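Local coordinates for protein DNA methyltransferase (Nicotiana tabacum, PDB 4ONQ) that probably transfers a methyl group from S-adenosylmethionine to carbon 5 of cytosine in DNA, seen here as its catalytic domain with the inhibitor sinefungin bound, at residues Glu64-Asp69 and Glu89-Leu94; Lys71-Ala76 and Val216-Ser221. The protein carries 5 engineered substitutions. All coordinates share one frame; numbering follows the deposited sequence.

Contact 1 (Glu64-Asp69 and Glu89-Leu94)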
loop_
_atom_site.group_PDB
_atom_site.type_symbol
_atom_site.label_atom_id
_atom_site.label_comp_id
_atom_site.label_asym_id
_atom_site.label_seq_id
_atom_site.Cartn_x
_atom_site.Cartn_y
_atom_site.Cartn_z
ATOM N N GLU A 64 11.788 -10.963 -11.467
ATOM C CA GLU A 64 11.441 -9.724 -12.092
ATOM C C GLU A 64 10.232 -9.160 -11.412
ATOM O O GLU A 64 9.311 -9.872 -11.077
ATOM C CB GLU A 64 11.104 -9.930 -13.548
ATOM C CG GLU A 64 12.231 -10.247 -14.448
ATOM C CD GLU A 64 11.743 -11.009 -15.650
ATOM O OE1 GLU A 64 10.566 -11.411 -15.641
ATOM O OE2 GLU A 64 12.517 -11.208 -16.603
ATOM N N PRO A 65 10.224 -7.861 -11.247
ATOM C CA PRO A 65 9.137 -7.223 -10.508
ATOM C C PRO A 65 7.839 -7.296 -11.278
ATOM O O PRO A 65 7.852 -7.430 -12.503
ATOM C CB PRO A 65 9.595 -5.766 -10.397
ATOM C CG PRO A 65 10.502 -5.575 -11.551
ATOM C CD PRO A 65 11.224 -6.883 -11.705
ATOM N N GLU A 66 6.734 -7.227 -10.547
ATOM C CA GLU A 66 5.410 -7.152 -11.132
ATOM C C GLU A 66 4.914 -5.736 -10.905
ATOM O O GLU A 66 4.681 -5.321 -9.768
ATOM C CB GLU A 66 4.474 -8.168 -10.473
ATOM C CG GLU A 66 3.022 -8.039 -10.906
ATOM C CD GLU A 66 2.109 -9.089 -10.290
ATOM O OE1 GLU A 66 2.473 -9.680 -9.247
ATOM O OE2 GLU A 66 1.019 -9.326 -10.859
ATOM N N PHE A 67 4.787 -4.985 -11.993
ATOM C CA PHE A 67 4.375 -3.593 -11.910
ATOM C C PHE A 67 2.866 -3.477 -11.986
ATOM O O PHE A 67 2.240 -3.986 -12.913
ATOM C CB PHE A 67 5.018 -2.769 -13.023
ATOM C CG PHE A 67 6.513 -2.660 -12.911
ATOM C CD1 PHE A 67 7.090 -1.893 -11.909
ATOM C CD2 PHE A 67 7.338 -3.309 -13.817
ATOM C CE1 PHE A 67 8.463 -1.783 -11.805
ATOM C CE2 PHE A 67 8.709 -3.207 -13.717
ATOM C CZ PHE A 67 9.275 -2.442 -12.709
ATOM N N VAL A 68 2.283 -2.810 -10.998
ATOM C CA VAL A 68 0.841 -2.608 -10.977
ATOM C C VAL A 68 0.451 -1.246 -10.389
ATOM O O VAL A 68 1.086 -0.732 -9.455
ATOM C CB VAL A 68 0.085 -3.808 -10.316
ATOM C CG1 VAL A 68 1.002 -4.590 -9.406
ATOM C CG2 VAL A 68 -1.165 -3.355 -9.580
ATOM N N ASP A 69 -0.565 -0.651 -11.004
ATOM C CA ASP A 69 -1.096 0.635 -10.600
ATOM C C ASP A 69 -2.355 0.372 -9.789
ATOM O O ASP A 69 -3.250 -0.349 -10.234
ATOM C CB ASP A 69 -1.428 1.467 -11.845
ATOM C CG ASP A 69 -1.678 2.930 -11.530
ATOM O OD1 ASP A 69 -2.228 3.238 -10.448
ATOM O OD2 ASP A 69 -1.319 3.779 -12.372
ATOM N N GLU A 89 -1.501 -17.524 -10.082
ATOM C CA GLU A 89 -2.817 -17.943 -10.548
ATOM C C GLU A 89 -3.790 -18.169 -9.394
ATOM O O GLU A 89 -3.376 -18.378 -8.251
ATOM C CB GLU A 89 -2.697 -19.198 -11.414
ATOM C CG GLU A 89 -1.855 -18.989 -12.664
ATOM C CD GLU A 89 -1.461 -20.292 -13.330
ATOM O OE1 GLU A 89 -0.798 -20.243 -14.388
ATOM O OE2 GLU A 89 -1.813 -21.365 -12.795
ATOM N N ASN A 90 -5.082 -18.122 -9.715
ATOM C CA ASN A 90 -6.156 -18.253 -8.733
ATOM C C ASN A 90 -6.161 -17.127 -7.703
ATOM O O ASN A 90 -6.389 -17.355 -6.514
ATOM C CB ASN A 90 -6.119 -19.622 -8.052
ATOM C CG ASN A 90 -6.178 -20.765 -9.045
ATOM O OD1 ASN A 90 -6.972 -20.745 -9.987
ATOM N ND2 ASN A 90 -5.326 -21.764 -8.846
ATOM N N ARG A 91 -5.899 -15.912 -8.175
ATOM C CA ARG A 91 -5.978 -14.723 -7.343
ATOM C C ARG A 91 -7.410 -14.221 -7.341
ATOM O O ARG A 91 -8.058 -14.178 -8.385
ATOM C CB ARG A 91 -5.076 -13.622 -7.899
ATOM C CG ARG A 91 -3.594 -13.871 -7.753
ATOM C CD ARG A 91 -2.812 -12.834 -8.541
ATOM N NE ARG A 91 -1.410 -12.796 -8.149
ATOM C CZ ARG A 91 -0.505 -11.985 -8.686
ATOM N NH1 ARG A 91 -0.858 -11.137 -9.646
ATOM N NH2 ARG A 91 0.753 -12.020 -8.258
ATOM N N PHE A 92 -7.903 -13.842 -6.170
ATOM C CA PHE A 92 -9.227 -13.245 -6.065
ATOM C C PHE A 92 -9.141 -11.923 -5.302
ATOM O O PHE A 92 -8.295 -11.766 -4.424
ATOM C CB PHE A 92 -10.219 -14.219 -5.413
ATOM C CG PHE A 92 -9.801 -14.709 -4.048
ATOM C CD1 PHE A 92 -10.205 -14.040 -2.903
ATOM C CD2 PHE A 92 -9.021 -15.848 -3.912
ATOM C CE1 PHE A 92 -9.829 -14.490 -1.644
ATOM C CE2 PHE A 92 -8.638 -16.304 -2.656
ATOM C CZ PHE A 92 -9.044 -15.624 -1.522
ATOM N N PRO A 93 -9.997 -10.954 -5.656
ATOM C CA PRO A 93 -9.975 -9.659 -4.972
ATOM C C PRO A 93 -10.815 -9.647 -3.699
ATOM O O PRO A 93 -11.644 -10.527 -3.489
ATOM C CB PRO A 93 -10.590 -8.718 -6.006
ATOM C CG PRO A 93 -11.543 -9.582 -6.759
ATOM C CD PRO A 93 -10.912 -10.954 -6.812
ATOM N N LEU A 94 -10.568 -8.652 -2.853
ATOM C CA LEU A 94 -11.389 -8.382 -1.685
ATOM C C LEU A 94 -12.749 -7.883 -2.160
ATOM O O LEU A 94 -12.835 -7.117 -3.123
ATOM C CB LEU A 94 -10.711 -7.307 -0.837
ATOM C CG LEU A 94 -10.227 -7.631 0.578
ATOM C CD1 LEU A 94 -9.707 -9.040 0.676
ATOM C CD2 LEU A 94 -9.148 -6.631 0.992
#
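E66 and R91 meet head-on in a salt bridge with two hydrogen bonds, one from each terminal nitrogen of the arginine to its own carboxylate oxygen. NH1 of R91 gives a nearly straight bond (177°) to OE2 of E66 at 2.9 Å, and NH2 of R91 reaches OE1 of E66 at 3.1 Å. Both oxygens use their syn lone pairs, and the carboxylate lies only 15° from the guanidinium plane, so the two flat groups meet edge to edge; the paired bonds hold them nearly coplanar and would resist twisting of one against the other. Long side chains suit the place because the backbones stay far apart: E66 holds CG anti to its backbone N (chi1 173°) and runs out extended, while R91 stretches toward it from the opposite direction. The carboxylate is gripped further, by H84 NE2 at OE1 and by the backbone N of F15 at OE2, which satisfies a buried acid and would be expected to keep it ionised. Backbone bonds to Y82 fix E66 on the edge strand 66-69, beside strand 79-84. The loop carrying R91 leaves that second strand, and the arginine touches H84 and, on helix 213-220, Y218 and H219.

Contact 2 (Lys71-Ala76 and Val216-Ser221)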
loop_
_atom_site.group_PDB
_atom_site.type_symbol
_atom_site.label_atom_id
_atom_site.label_comp_id
_atom_site.label_asym_id
_atom_site.label_seq_id
_atom_site.Cartn_x
_atom_site.Cartn_y
_atom_site.Cartn_z
ATOM N N LYS A 71 -4.790 1.978 -9.317
ATOM C CA LYS A 71 -5.955 2.593 -9.855
ATOM C C LYS A 71 -6.899 1.568 -10.351
ATOM O O LYS A 71 -8.033 1.830 -10.603
ATOM C CB LYS A 71 -5.568 3.488 -10.987
ATOM C CG LYS A 71 -5.404 2.819 -12.292
ATOM C CD LYS A 71 -4.860 3.782 -13.278
ATOM C CE LYS A 71 -4.856 3.283 -14.676
ATOM N NZ LYS A 71 -4.261 4.274 -15.567
ATOM N N TYR A 72 -6.412 0.365 -10.466
ATOM C CA TYR A 72 -7.243 -0.774 -10.827
ATOM C C TYR A 72 -7.877 -1.414 -9.598
ATOM O O TYR A 72 -8.576 -2.420 -9.703
ATOM C CB TYR A 72 -6.419 -1.797 -11.606
ATOM C CG TYR A 72 -5.940 -1.264 -12.935
ATOM C CD1 TYR A 72 -6.836 -1.017 -13.962
ATOM C CD2 TYR A 72 -4.596 -1.000 -13.161
ATOM C CE1 TYR A 72 -6.410 -0.525 -15.178
ATOM C CE2 TYR A 72 -4.160 -0.504 -14.371
ATOM C CZ TYR A 72 -5.073 -0.272 -15.377
ATOM O OH TYR A 72 -4.651 0.217 -16.589
ATOM N N PHE A 73 -7.640 -0.820 -8.432
ATOM C CA PHE A 73 -8.166 -1.367 -7.190
ATOM C C PHE A 73 -8.929 -0.341 -6.362
ATOM O O PHE A 73 -9.680 -0.702 -5.453
ATOM C CB PHE A 73 -7.046 -2.002 -6.369
ATOM C CG PHE A 73 -6.406 -3.183 -7.041
ATOM C CD1 PHE A 73 -6.832 -4.469 -6.761
ATOM C CD2 PHE A 73 -5.389 -3.007 -7.967
ATOM C CE1 PHE A 73 -6.248 -5.558 -7.377
ATOM C CE2 PHE A 73 -4.807 -4.090 -8.589
ATOM C CZ PHE A 73 -5.237 -5.367 -8.291
ATOM N N CYS A 74 -8.744 0.934 -6.686
ATOM C CA CYS A 74 -9.391 2.012 -5.948
ATOM C C CYS A 74 -9.396 3.271 -6.791
ATOM O O CYS A 74 -8.974 3.250 -7.944
ATOM C CB CYS A 74 -8.675 2.279 -4.625
ATOM S SG CYS A 74 -6.977 2.861 -4.827
ATOM N N ALA A 75 -9.870 4.367 -6.210
ATOM C CA ALA A 75 -10.027 5.610 -6.949
ATOM C C ALA A 75 -8.773 6.486 -6.930
ATOM O O ALA A 75 -8.813 7.638 -7.351
ATOM C CB ALA A 75 -11.222 6.377 -6.428
ATOM N N ALA A 76 -7.659 5.981 -6.459
ATOM C CA ALA A 76 -6.416 6.708 -6.470
ATOM C C ALA A 76 -5.273 5.901 -7.047
ATOM O O ALA A 76 -5.084 4.772 -6.722
ATOM C CB ALA A 76 -6.056 7.188 -5.085
ATOM N N VAL A 216 -2.504 -5.295 -2.484
ATOM C CA VAL A 216 -1.717 -6.274 -1.756
ATOM C C VAL A 216 -2.537 -7.527 -1.454
ATOM O O VAL A 216 -2.046 -8.644 -1.596
ATOM C CB VAL A 216 -1.181 -5.683 -0.452
ATOM C CG1 VAL A 216 -0.461 -6.751 0.357
ATOM C CG2 VAL A 216 -0.260 -4.512 -0.750
ATOM N N ALA A 217 -3.790 -7.339 -1.057
ATOM C CA ALA A 217 -4.647 -8.469 -0.719
ATOM C C ALA A 217 -4.917 -9.308 -1.954
ATOM O O ALA A 217 -4.988 -10.535 -1.873
ATOM C CB ALA A 217 -5.949 -7.998 -0.107
ATOM N N TYR A 218 -5.075 -8.642 -3.095
ATOM C CA TYR A 218 -5.241 -9.362 -4.351
ATOM C C TYR A 218 -4.043 -10.265 -4.595
ATOM O O TYR A 218 -4.203 -11.405 -5.027
ATOM C CB TYR A 218 -5.426 -8.403 -5.524
ATOM C CG TYR A 218 -5.637 -9.091 -6.858
ATOM C CD1 TYR A 218 -6.829 -9.752 -7.146
ATOM C CD2 TYR A 218 -4.653 -9.064 -7.837
ATOM C CE1 TYR A 218 -7.028 -10.370 -8.369
ATOM C CE2 TYR A 218 -4.843 -9.681 -9.059
ATOM C CZ TYR A 218 -6.029 -10.332 -9.320
ATOM O OH TYR A 218 -6.210 -10.945 -10.540
ATOM N N HIS A 219 -2.840 -9.772 -4.309
ATOM C CA HIS A 219 -1.673 -10.649 -4.464
ATOM C C HIS A 219 -1.567 -11.770 -3.414
ATOM O O HIS A 219 -1.215 -12.903 -3.744
ATOM C CB HIS A 219 -0.379 -9.842 -4.542
ATOM C CG HIS A 219 -0.366 -8.845 -5.656
ATOM N ND1 HIS A 219 0.412 -7.707 -5.631
ATOM C CD2 HIS A 219 -1.052 -8.806 -6.824
ATOM C CE1 HIS A 219 0.209 -7.015 -6.737
ATOM N NE2 HIS A 219 -0.673 -7.660 -7.478
ATOM N N LEU A 220 -1.881 -11.461 -2.158
ATOM C CA LEU A 220 -1.724 -12.425 -1.070
ATOM C C LEU A 220 -2.860 -13.441 -1.001
ATOM O O LEU A 220 -2.784 -14.402 -0.242
ATOM C CB LEU A 220 -1.618 -11.707 0.279
ATOM C CG LEU A 220 -0.446 -10.746 0.489
ATOM C CD1 LEU A 220 -0.501 -10.091 1.874
ATOM C CD2 LEU A 220 0.871 -11.469 0.298
ATOM N N SER A 221 -3.913 -13.224 -1.782
ATOM C CA SER A 221 -5.111 -14.057 -1.686
ATOM C C SER A 221 -4.818 -15.532 -1.953
ATOM O O SER A 221 -5.498 -16.409 -1.430
ATOM C CB SER A 221 -6.194 -13.558 -2.643
ATOM O OG SER A 221 -5.799 -13.730 -3.988
#
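F73 has CG beside its backbone N and anti to the carbonyl carbon (chi1 -64°), and Y218 swings CG anti to its backbone N (chi1 -179°); these two settings bring the side chains together between loop and helix. They cross at about a right angle. The far end of the phenylalanine ring does the touching: CE1 of F73 sits 3.5 Å from CB of Y218 and 3.6 Å from CG of Y218, while CZ of F73 lies 3.8 Å from CD2 of Y218. The ring centres are 5.5 Å apart with planes inclined at 55°, an oblique aromatic pair. Phenylalanine suits the spot because its rim is wholly apolar and meets the root of the tyrosine, leaving the hydroxyl of Y218 away from this contact. The contact joins two parts of the class I methyltransferase fold: segment 71-76 lies in the connection between strands 66-69 and 79-84, the antiparallel end of the Rossmann-like sheet, and helix 213-220 comes shortly before strand 231-236 in the parallel part. Such an order along the chain fits the rearranged topology for which the DRM family is named. Within the loop, A76 N donates to C74 SG at 3.6 Å. Across from it, the hydroxyl of S221 donates to Y218 O at 3.0 Å, approaching from above the carbonyl plane, and serine is short enough to reach back to that backbone oxygen. Around the pair, V17 and P18 also touch F73, as do V68 from the edge strand and D214 and T215 from the start of the same helix, while H219 bonds through ND1 to Y41 OH.

Contact 1 is the more peripheral of the two, joining a buried acid to a partly exposed arginine, whereas contact 2 lies nearer the middle of the chain and both its touching residues are buried. Their chemistry follows: directional charge pairing near the edge of the sheet, apolar ring contact deeper in. Helix 213-220 is common ground, providing one side of contact 2 and a wall behind the arginine of contact 1. Segments 89-94 and 216-221 also meet directly: F92 N lies 3.0 Å from S221 OG in a probable hydrogen bond. Along the sequence the segments alternate; contact 1 ties strand 66-69 to the loop 89-94, and contact 2 ties the loop after that strand to helix 213-220.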